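Local coordinates for protein amidohydrolase (Staphylococcus aureus, PDB 3NUR) that probably hydrolyses a carbon–nitrogen or related bond of a still unidentified substrate, as a metal-binding TIM-barrel enzyme of the amidohydrolase family, at residues 22-33 with 86-96; 100-111 with 134-142. All coordinates share one frame; numbering follows the deposited sequence. Where two conformers were deposited one is given.

Contact 1 (22-33 with 86-96). With CA (calcium ion), chain B.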
loop_
_atom_site.group_PDB
_atom_site.type_symbol
_atom_site.label_atom_id
_atom_site.label_comp_id
_atom_site.label_asym_id
_atom_site.label_seq_id
_atom_site.Cartn_x
_atom_site.Cartn_y
_atom_site.Cartn_z
HETATM N N MSE A 22 20.375 -2.238 -13.324
HETATM C CA MSE A 22 18.990 -1.901 -13.671
HETATM C C MSE A 22 18.310 -1.165 -12.501
HETATM O O MSE A 22 18.286 -1.691 -11.381
HETATM C CB MSE A 22 18.208 -3.163 -14.040
HETATM C CG MSE A 22 16.916 -2.876 -14.795
HETATM SE SE MSE A 22 15.794 -4.459 -14.964
HETATM C CE MSE A 22 16.912 -5.541 -16.179
ATOM N N LYS A 23 17.756 0.036 -12.766
ATOM C CA LYS A 23 17.143 0.863 -11.729
ATOM C C LYS A 23 15.681 0.535 -11.472
ATOM O O LYS A 23 14.982 0.050 -12.362
ATOM C CB LYS A 23 17.339 2.362 -11.989
ATOM C CG LYS A 23 18.794 2.809 -12.074
ATOM C CD LYS A 23 19.493 2.873 -10.713
ATOM C CE LYS A 23 20.976 3.092 -10.873
ATOM N NZ LYS A 23 21.281 4.372 -11.566
ATOM N N SER A 24 15.235 0.773 -10.233
ATOM C CA SER A 24 13.878 0.437 -9.844
ATOM C C SER A 24 13.079 1.602 -9.334
ATOM O O SER A 24 13.642 2.633 -8.936
ATOM C CB SER A 24 13.896 -0.663 -8.781
ATOM O OG SER A 24 14.478 -0.206 -7.567
ATOM N N ILE A 25 11.757 1.422 -9.341
ATOM C CA ILE A 25 10.776 2.319 -8.717
ATOM C C ILE A 25 10.253 1.457 -7.541
ATOM O O ILE A 25 9.795 0.332 -7.773
ATOM C CB ILE A 25 9.625 2.754 -9.660
ATOM C CG1 ILE A 25 10.145 3.520 -10.905
ATOM C CG2 ILE A 25 8.596 3.622 -8.889
ATOM C CD1 ILE A 25 9.063 3.664 -12.064
ATOM N N THR A 26 10.344 1.955 -6.298
ATOM C CA THR A 26 9.893 1.192 -5.119
ATOM C C THR A 26 8.599 1.833 -4.563
ATOM O O THR A 26 8.510 3.069 -4.439
ATOM C CB THR A 26 11.020 0.945 -4.117
ATOM O OG1 THR A 26 11.604 2.190 -3.769
ATOM C CG2 THR A 26 12.115 -0.020 -4.642
ATOM N N PHE A 27 7.598 0.995 -4.256
ATOM C CA PHE A 27 6.248 1.467 -3.944
ATOM C C PHE A 27 5.773 1.561 -2.493
ATOM O O PHE A 27 4.704 2.139 -2.246
ATOM C CB PHE A 27 5.243 0.697 -4.802
ATOM C CG PHE A 27 5.143 1.203 -6.218
ATOM C CD1 PHE A 27 4.117 2.067 -6.592
ATOM C CD2 PHE A 27 6.062 0.799 -7.187
ATOM C CE1 PHE A 27 4.022 2.545 -7.904
ATOM C CE2 PHE A 27 5.949 1.251 -8.509
ATOM C CZ PHE A 27 4.929 2.116 -8.856
ATOM N N GLU A 28 6.508 0.960 -1.544
ATOM C CA GLU A 28 6.064 0.995 -0.145
ATOM C C GLU A 28 7.214 1.503 0.678
ATOM O O GLU A 28 7.937 0.724 1.275
ATOM C CB GLU A 28 5.578 -0.402 0.316
ATOM C CG GLU A 28 4.732 -0.337 1.585
ATOM C CD GLU A 28 4.461 -1.704 2.185
ATOM O OE1 GLU A 28 4.859 -1.924 3.351
ATOM O OE2 GLU A 28 3.895 -2.571 1.477
ATOM N N GLU A 29 7.463 2.811 0.602
ATOM C CA GLU A 29 8.623 3.442 1.237
ATOM C C GLU A 29 8.066 4.546 2.112
ATOM O O GLU A 29 7.260 5.360 1.632
ATOM C CB GLU A 29 9.555 3.966 0.122
ATOM C CG GLU A 29 9.725 2.953 -1.033
ATOM C CD GLU A 29 10.086 1.514 -0.669
ATOM O OE1 GLU A 29 10.970 1.315 0.194
ATOM O OE2 GLU A 29 9.481 0.579 -1.247
ATOM N N HIS A 30 8.447 4.533 3.402
ATOM C CA HIS A 30 7.815 5.388 4.392
ATOM C C HIS A 30 8.591 6.549 4.935
ATOM O O HIS A 30 9.815 6.511 5.038
ATOM C CB HIS A 30 7.316 4.521 5.561
ATOM C CG HIS A 30 6.410 3.400 5.128
ATOM N ND1 HIS A 30 5.135 3.650 4.632
ATOM C CD2 HIS A 30 6.610 2.058 5.167
ATOM C CE1 HIS A 30 4.607 2.462 4.367
ATOM N NE2 HIS A 30 5.457 1.473 4.665
ATOM N N TYR A 31 7.836 7.547 5.384
ATOM C CA TYR A 31 8.388 8.699 6.073
ATOM C C TYR A 31 7.460 9.066 7.229
ATOM O O TYR A 31 6.282 8.741 7.191
ATOM C CB TYR A 31 8.553 9.911 5.110
ATOM C CG TYR A 31 7.257 10.626 4.810
ATOM C CD1 TYR A 31 6.375 10.132 3.855
ATOM C CD2 TYR A 31 6.857 11.736 5.559
ATOM C CE1 TYR A 31 5.159 10.750 3.612
ATOM C CE2 TYR A 31 5.631 12.355 5.334
ATOM C CZ TYR A 31 4.781 11.848 4.363
ATOM O OH TYR A 31 3.567 12.426 4.119
ATOM N N VAL A 32 7.984 9.796 8.227
ATOM C CA VAL A 32 7.158 10.383 9.286
ATOM C C VAL A 32 7.707 11.786 9.486
ATOM O O VAL A 32 8.834 12.074 9.045
ATOM C CB VAL A 32 7.079 9.579 10.619
ATOM C CG1 VAL A 32 6.573 8.152 10.395
ATOM C CG2 VAL A 32 8.414 9.580 11.378
ATOM N N ILE A 33 6.901 12.650 10.131
ATOM C CA ILE A 33 7.308 14.014 10.463
ATOM C C ILE A 33 7.286 14.122 11.990
ATOM O O ILE A 33 6.245 13.904 12.616
ATOM C CB ILE A 33 6.453 15.086 9.742
ATOM C CG1 ILE A 33 6.697 15.024 8.222
ATOM C CG2 ILE A 33 6.768 16.500 10.285
ATOM C CD1 ILE A 33 5.536 15.407 7.411
ATOM N N ASP A 86 20.263 0.362 -6.126
ATOM C CA ASP A 86 19.848 0.672 -7.498
ATOM C C ASP A 86 18.385 1.133 -7.606
ATOM O O ASP A 86 17.690 0.799 -8.570
ATOM C CB ASP A 86 20.166 -0.502 -8.469
ATOM C CG ASP A 86 21.652 -0.766 -8.700
ATOM O OD1 ASP A 86 22.468 0.166 -8.488
ATOM O OD2 ASP A 86 21.997 -1.896 -9.103
ATOM N N VAL A 87 17.916 1.862 -6.596
ATOM C CA VAL A 87 16.562 2.411 -6.588
ATOM C C VAL A 87 16.644 3.831 -7.138
ATOM O O VAL A 87 17.252 4.695 -6.498
ATOM C CB VAL A 87 15.944 2.411 -5.167
ATOM C CG1 VAL A 87 14.542 3.021 -5.193
ATOM C CG2 VAL A 87 15.912 0.990 -4.571
ATOM N N GLN A 88 15.950 4.096 -8.253
ATOM C CA GLN A 88 15.896 5.426 -8.865
ATOM C C GLN A 88 14.840 6.245 -8.136
ATOM O O GLN A 88 15.075 7.412 -7.841
ATOM C CB GLN A 88 15.536 5.315 -10.360
ATOM C CG GLN A 88 15.434 6.659 -11.120
ATOM C CD GLN A 88 16.732 7.435 -11.143
ATOM O OE1 GLN A 88 16.761 8.642 -10.881
ATOM N NE2 GLN A 88 17.838 6.757 -11.421
ATOM N N ILE A 89 13.648 5.646 -7.887
ATOM C CA ILE A 89 12.556 6.370 -7.243
ATOM C C ILE A 89 11.961 5.630 -6.068
ATOM O O ILE A 89 11.667 4.430 -6.172
ATOM C CB ILE A 89 11.436 6.676 -8.294
ATOM C CG1 ILE A 89 11.940 7.582 -9.445
ATOM C CG2 ILE A 89 10.136 7.204 -7.653
ATOM C CD1 ILE A 89 10.998 7.678 -10.602
ATOM N N GLN A 90 11.688 6.380 -4.976
ATOM C CA GLN A 90 10.887 5.870 -3.889
ATOM C C GLN A 90 9.548 6.610 -4.000
ATOM O O GLN A 90 9.529 7.843 -4.150
ATOM C CB GLN A 90 11.503 6.137 -2.504
ATOM C CG GLN A 90 12.535 5.109 -2.104
ATOM C CD GLN A 90 12.952 5.227 -0.647
ATOM O OE1 GLN A 90 13.647 4.355 -0.091
ATOM N NE2 GLN A 90 12.493 6.264 0.032
ATOM N N VAL A 91 8.454 5.864 -3.917
ATOM C CA VAL A 91 7.090 6.420 -3.870
ATOM C C VAL A 91 6.844 6.535 -2.360
ATOM O O VAL A 91 6.843 5.519 -1.642
ATOM C CB VAL A 91 6.025 5.555 -4.598
ATOM C CG1 VAL A 91 4.666 6.230 -4.536
ATOM C CG2 VAL A 91 6.413 5.284 -6.053
ATOM N N LEU A 92 6.761 7.779 -1.854
ATOM C CA LEU A 92 6.719 8.015 -0.415
ATOM C C LEU A 92 5.305 8.103 0.185
ATOM O O LEU A 92 4.431 8.768 -0.378
ATOM C CB LEU A 92 7.535 9.288 -0.059
ATOM C CG LEU A 92 9.057 9.256 -0.304
ATOM C CD1 LEU A 92 9.702 10.610 0.044
ATOM C CD2 LEU A 92 9.717 8.189 0.518
ATOM N N SER A 93 5.106 7.423 1.334
ATOM C CA SER A 93 3.843 7.395 2.080
ATOM C C SER A 93 4.101 7.516 3.578
ATOM O O SER A 93 5.176 7.139 4.016
ATOM C CB SER A 93 3.123 6.085 1.818
ATOM O OG SER A 93 3.940 4.987 2.200
ATOM N N TYR A 94 3.133 8.032 4.369
ATOM C CA TYR A 94 3.316 8.164 5.814
ATOM C C TYR A 94 3.441 6.787 6.480
ATOM O O TYR A 94 2.714 5.862 6.116
ATOM C CB TYR A 94 2.190 8.992 6.460
ATOM C CG TYR A 94 2.673 9.756 7.671
ATOM C CD1 TYR A 94 3.035 11.098 7.576
ATOM C CD2 TYR A 94 2.796 9.130 8.914
ATOM C CE1 TYR A 94 3.534 11.795 8.683
ATOM C CE2 TYR A 94 3.266 9.820 10.029
ATOM C CZ TYR A 94 3.647 11.150 9.905
ATOM O OH TYR A 94 4.108 11.827 11.005
ATOM N N GLY A 95 4.385 6.667 7.404
ATOM C CA GLY A 95 4.676 5.435 8.131
ATOM C C GLY A 95 3.910 5.285 9.431
ATOM O O GLY A 95 2.722 5.615 9.505
ATOM N N ASN A 96 4.577 4.735 10.451
ATOM C CA ASN A 96 3.953 4.453 11.756
ATOM C C ASN A 96 3.321 5.678 12.384
ATOM O O ASN A 96 3.903 6.755 12.334
ATOM C CB ASN A 96 4.974 3.852 12.711
ATOM C CG ASN A 96 5.582 2.564 12.232
ATOM O OD1 ASN A 96 5.031 1.854 11.374
ATOM N ND2 ASN A 96 6.741 2.237 12.782
HETATM CA CA CA B . 5.075 -0.783 5.161
HETATM O O HOH W 1 19.954 -3.569 -10.005
HETATM O O HOH W 2 4.866 4.265 -0.358
HETATM O O HOH W 3 5.013 -2.802 5.987
HETATM O O HOH W 4 5.063 -0.232 7.350
#
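Ser24 O is gripped by two backbone donors, Gln88 N at 2.8 Å and Ile89 N, the mark of the beta bulge that shifts these neighbouring parallel strands by one residue. Past it the ladder resumes, with Thr26 O taking Val91 N at 2.8 Å. Between Thr26 and Glu29, where a second bulge shifts the register, a water bridges the two strands: it accepts from Glu29 N, lies within bonding distance of Phe27 O and Val91 O, probably donating to both, and sits 2.8 Å from Ser93 OG. The CG2 methyl of beta-branched Val91 lies over one face of the Phe27 ring, a CH-pi contact.

Further on, Tyr94 turns its edge to the face of Tyr31, planes 67° apart, while Val32 CA covers a face of the Tyr94 ring. Ile33 N donates to Tyr94 OH at 3.0 Å in an almost straight bond; Gln37 also holds this hydroxyl.

Glu28, its CG anti to the backbone N (chi1 -163°), extends OE1 to the calcium ion, and His30 NE2 binds it at 2.3 Å. With His192 and Asp316 completing the protein ligands, the bulged strand pair presents a metal site at the barrel's C-terminal end, consistent with metal-dependent hydrolysis.

Contact 2 (100-111 with 134-142)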
loop_
_atom_site.group_PDB
_atom_site.type_symbol
_atom_site.label_atom_id
_atom_site.label_comp_id
_atom_site.label_asym_id
_atom_site.label_seq_id
_atom_site.Cartn_x
_atom_site.Cartn_y
_atom_site.Cartn_z
ATOM N N SER A 100 -3.906 9.599 9.499
ATOM C CA SER A 100 -5.120 9.079 8.864
ATOM C C SER A 100 -6.004 8.325 9.882
ATOM O O SER A 100 -7.202 8.184 9.655
ATOM C CB SER A 100 -4.755 8.134 7.725
ATOM O OG SER A 100 -4.072 6.997 8.229
ATOM N N ASN A 101 -5.415 7.819 10.985
ATOM C CA ASN A 101 -6.196 7.066 11.978
ATOM C C ASN A 101 -6.908 7.958 13.015
ATOM O O ASN A 101 -7.700 7.458 13.806
ATOM C CB ASN A 101 -5.353 5.959 12.624
ATOM C CG ASN A 101 -5.127 4.807 11.680
ATOM O OD1 ASN A 101 -6.041 4.023 11.398
ATOM N ND2 ASN A 101 -3.956 4.767 11.049
ATOM N N LEU A 102 -6.644 9.278 12.986
ATOM C CA LEU A 102 -7.287 10.250 13.875
ATOM C C LEU A 102 -8.682 10.609 13.345
ATOM O O LEU A 102 -9.057 10.188 12.260
ATOM C CB LEU A 102 -6.429 11.521 13.974
ATOM C CG LEU A 102 -5.052 11.369 14.626
ATOM C CD1 LEU A 102 -4.317 12.662 14.575
ATOM C CD2 LEU A 102 -5.152 10.856 16.060
ATOM N N VAL A 103 -9.446 11.418 14.101
ATOM C CA VAL A 103 -10.782 11.803 13.673
ATOM C C VAL A 103 -10.908 13.315 13.528
ATOM O O VAL A 103 -10.128 14.082 14.110
ATOM C CB VAL A 103 -11.909 11.214 14.597
ATOM C CG1 VAL A 103 -11.841 9.683 14.680
ATOM C CG2 VAL A 103 -11.888 11.843 15.989
ATOM N N GLY A 104 -11.934 13.710 12.793
ATOM C CA GLY A 104 -12.365 15.085 12.596
ATOM C C GLY A 104 -11.353 16.073 12.071
ATOM O O GLY A 104 -10.461 15.718 11.298
ATOM N N GLN A 105 -11.505 17.338 12.509
ATOM C CA GLN A 105 -10.650 18.446 12.096
ATOM C C GLN A 105 -9.155 18.186 12.351
ATOM O O GLN A 105 -8.330 18.554 11.497
ATOM C CB GLN A 105 -11.126 19.760 12.763
ATOM C CG GLN A 105 -10.560 21.042 12.114
ATOM C CD GLN A 105 -10.825 21.185 10.620
ATOM O OE1 GLN A 105 -11.894 20.839 10.094
ATOM N NE2 GLN A 105 -9.857 21.730 9.905
ATOM N N LYS A 106 -8.808 17.576 13.509
ATOM C CA LYS A 106 -7.406 17.265 13.815
ATOM C C LYS A 106 -6.811 16.335 12.734
ATOM O O LYS A 106 -5.691 16.589 12.274
ATOM C CB LYS A 106 -7.258 16.627 15.200
ATOM C CG LYS A 106 -5.851 16.088 15.452
ATOM C CD LYS A 106 -5.074 16.890 16.471
ATOM C CE LYS A 106 -5.052 16.176 17.798
ATOM N NZ LYS A 106 -4.288 14.897 17.744
ATOM N N ALA A 107 -7.562 15.280 12.321
ATOM C CA ALA A 107 -7.120 14.345 11.267
ATOM C C ALA A 107 -6.916 15.115 9.957
ATOM O O ALA A 107 -5.877 14.955 9.302
ATOM C CB ALA A 107 -8.155 13.237 11.061
ATOM N N ILE A 108 -7.892 15.978 9.602
ATOM C CA ILE A 108 -7.821 16.797 8.387
ATOM C C ILE A 108 -6.561 17.680 8.365
ATOM O O ILE A 108 -5.796 17.620 7.392
ATOM C CB ILE A 108 -9.145 17.588 8.126
ATOM C CG1 ILE A 108 -10.351 16.625 7.949
ATOM C CG2 ILE A 108 -9.022 18.536 6.914
ATOM C CD1 ILE A 108 -11.795 17.348 8.101
ATOM N N GLU A 109 -6.356 18.493 9.426
ATOM C CA GLU A 109 -5.230 19.426 9.524
ATOM C C GLU A 109 -3.876 18.716 9.511
ATOM O O GLU A 109 -2.979 19.170 8.818
ATOM C CB GLU A 109 -5.355 20.341 10.750
ATOM C CG GLU A 109 -6.460 21.375 10.599
ATOM C CD GLU A 109 -6.741 22.256 11.805
ATOM O OE1 GLU A 109 -5.951 22.231 12.778
ATOM O OE2 GLU A 109 -7.765 22.975 11.772
ATOM N N LEU A 110 -3.742 17.606 10.250
ATOM C CA LEU A 110 -2.483 16.869 10.299
ATOM C C LEU A 110 -2.161 16.158 8.994
ATOM O O LEU A 110 -0.987 16.126 8.623
ATOM C CB LEU A 110 -2.379 15.943 11.529
ATOM C CG LEU A 110 -2.358 16.650 12.909
ATOM C CD1 LEU A 110 -2.340 15.656 14.015
ATOM C CD2 LEU A 110 -1.143 17.574 13.063
ATOM N N CYS A 111 -3.192 15.650 8.254
ATOM C CA CYS A 111 -2.935 15.028 6.936
ATOM C C CYS A 111 -2.474 16.114 5.950
ATOM O O CYS A 111 -1.531 15.891 5.178
ATOM C CB CYS A 111 -4.171 14.299 6.421
ATOM S SG CYS A 111 -4.513 12.739 7.276
ATOM N N THR A 134 -1.672 11.109 2.034
ATOM C CA THR A 134 -2.076 10.655 3.369
ATOM C C THR A 134 -3.446 11.312 3.567
ATOM O O THR A 134 -3.571 12.534 3.430
ATOM C CB THR A 134 -1.037 10.981 4.443
ATOM O OG1 THR A 134 0.193 10.353 4.070
ATOM C CG2 THR A 134 -1.458 10.483 5.832
ATOM N N LEU A 135 -4.485 10.490 3.775
ATOM C CA LEU A 135 -5.867 10.980 3.803
ATOM C C LEU A 135 -6.582 10.831 5.115
ATOM O O LEU A 135 -6.487 9.776 5.720
ATOM C CB LEU A 135 -6.702 10.281 2.713
ATOM C CG LEU A 135 -6.136 10.315 1.279
ATOM C CD1 LEU A 135 -6.957 9.451 0.370
ATOM C CD2 LEU A 135 -6.050 11.753 0.756
ATOM N N PRO A 136 -7.422 11.816 5.505
ATOM C CA PRO A 136 -8.204 11.658 6.742
ATOM C C PRO A 136 -9.446 10.791 6.474
ATOM O O PRO A 136 -10.560 11.291 6.368
ATOM C CB PRO A 136 -8.546 13.108 7.109
ATOM C CG PRO A 136 -8.660 13.814 5.771
ATOM C CD PRO A 136 -7.664 13.135 4.860
ATOM N N ILE A 137 -9.249 9.469 6.334
ATOM C CA ILE A 137 -10.323 8.518 5.972
ATOM C C ILE A 137 -11.594 8.575 6.833
ATOM O O ILE A 137 -12.687 8.282 6.335
ATOM C CB ILE A 137 -9.805 7.073 5.780
ATOM C CG1 ILE A 137 -9.272 6.485 7.112
ATOM C CG2 ILE A 137 -8.768 7.017 4.610
ATOM C CD1 ILE A 137 -8.875 5.009 7.094
ATOM N N ASN A 138 -11.435 8.953 8.113
ATOM C CA ASN A 138 -12.548 9.076 9.047
ATOM C C ASN A 138 -13.453 10.265 8.734
ATOM O O ASN A 138 -14.547 10.359 9.286
ATOM C CB ASN A 138 -12.074 9.031 10.488
ATOM C CG ASN A 138 -11.544 7.660 10.858
ATOM O OD1 ASN A 138 -10.381 7.490 11.287
ATOM N ND2 ASN A 138 -12.359 6.646 10.595
ATOM N N GLU A 139 -13.032 11.129 7.776
ATOM C CA GLU A 139 -13.800 12.270 7.254
ATOM C C GLU A 139 -13.850 12.085 5.711
ATOM O O GLU A 139 -13.104 12.764 4.999
ATOM C CB GLU A 139 -13.085 13.558 7.654
ATOM C CG GLU A 139 -13.149 13.847 9.140
ATOM C CD GLU A 139 -14.535 14.270 9.586
ATOM O OE1 GLU A 139 -15.312 14.771 8.739
ATOM O OE2 GLU A 139 -14.851 14.077 10.778
ATOM N N PRO A 140 -14.666 11.131 5.171
ATOM C CA PRO A 140 -14.547 10.788 3.736
ATOM C C PRO A 140 -14.675 11.882 2.695
ATOM O O PRO A 140 -13.923 11.868 1.721
ATOM C CB PRO A 140 -15.570 9.663 3.537
ATOM C CG PRO A 140 -16.471 9.734 4.734
ATOM C CD PRO A 140 -15.582 10.191 5.852
ATOM N N GLU A 141 -15.596 12.840 2.898
ATOM C CA GLU A 141 -15.736 13.916 1.917
ATOM C C GLU A 141 -14.515 14.839 1.980
ATOM O O GLU A 141 -14.001 15.221 0.920
ATOM C CB GLU A 141 -17.091 14.644 2.035
ATOM C CG GLU A 141 -18.258 13.674 1.911
ATOM C CD GLU A 141 -19.364 14.062 0.954
ATOM O OE1 GLU A 141 -20.346 14.690 1.411
ATOM O OE2 GLU A 141 -19.279 13.684 -0.238
ATOM N N ALA A 142 -13.981 15.088 3.204
ATOM C CA ALA A 142 -12.774 15.891 3.376
ATOM C C ALA A 142 -11.573 15.131 2.792
ATOM O O ALA A 142 -10.701 15.750 2.184
ATOM C CB ALA A 142 -12.541 16.205 4.840
HETATM O O HOH W 5 -9.070 10.138 9.481
HETATM O O HOH W 6 -14.166 11.825 11.848
#
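Ile108 lays its CD1 methyl on Ala142 CB, 3.5 Å away; CD1 also meets Glu139 CG, the two side chains crossing at about a right angle. Ile108 CG1 also rests on Pro136 CG at 3.9 Å. The small alanine lets helix 140-152 come close to helix 104-124 here, and the branched isoleucine is long enough to bridge from one helix to the loop before the other.

Pro136 is the wedge of that loop. Its CB packs against Ala107 CB, a short side chain that admits the ring beside the helix, and its CD lies 4.0 Å from Cys111 SG. The sulfur lies anti to its own carbonyl carbon (chi1 -74°), which turns it to the Leu135–Pro136 peptide, 3.5 Å from Pro136 N.

The contact joins two successive strand-to-helix connections of the TIM barrel and the starts of their outer helices: residues 134-139 lead from strand 129-131 into helix 140-152, next to helix 104-124. Pro136 centres an inverse gamma turn and also begins a type I beta turn that ends at Glu139, the N-cap residue of helix 140-152.

Two waters link backbone polar groups of the two segments. One lies 2.7 Å from Ser100 O and close to Leu102 O, probably donating to them, and accepts from Asn138 N. The other accepts from Gly104 N and donates to Asn138 O and, at 2.6 Å, to Glu139 OE2. Glu139 bends at chi2 (-72°), bringing OE2 to 3.2 Å from Gly104 CA, where the positive phi (55°) suits glycine.

Contact 1 is largely buried and belongs to the barrel wall; contact 2 lies further out, partly buried, where one helix meets the loop leading into the next. The first joins parallel strands through direct backbone bonds, whereas the second relies on apolar packing and water bridges. They follow in series along the chain: strand 87-94 of contact 1 runs on into helix 104-124, whose opening turns form half of contact 2. They also touch, for Tyr94 CB packs on Thr134 OG1 at 3.4 Å. Two ligands of the calcium ion come from contact 1, while the Asn101 side chain of contact 2 is about 12 Å from the ion.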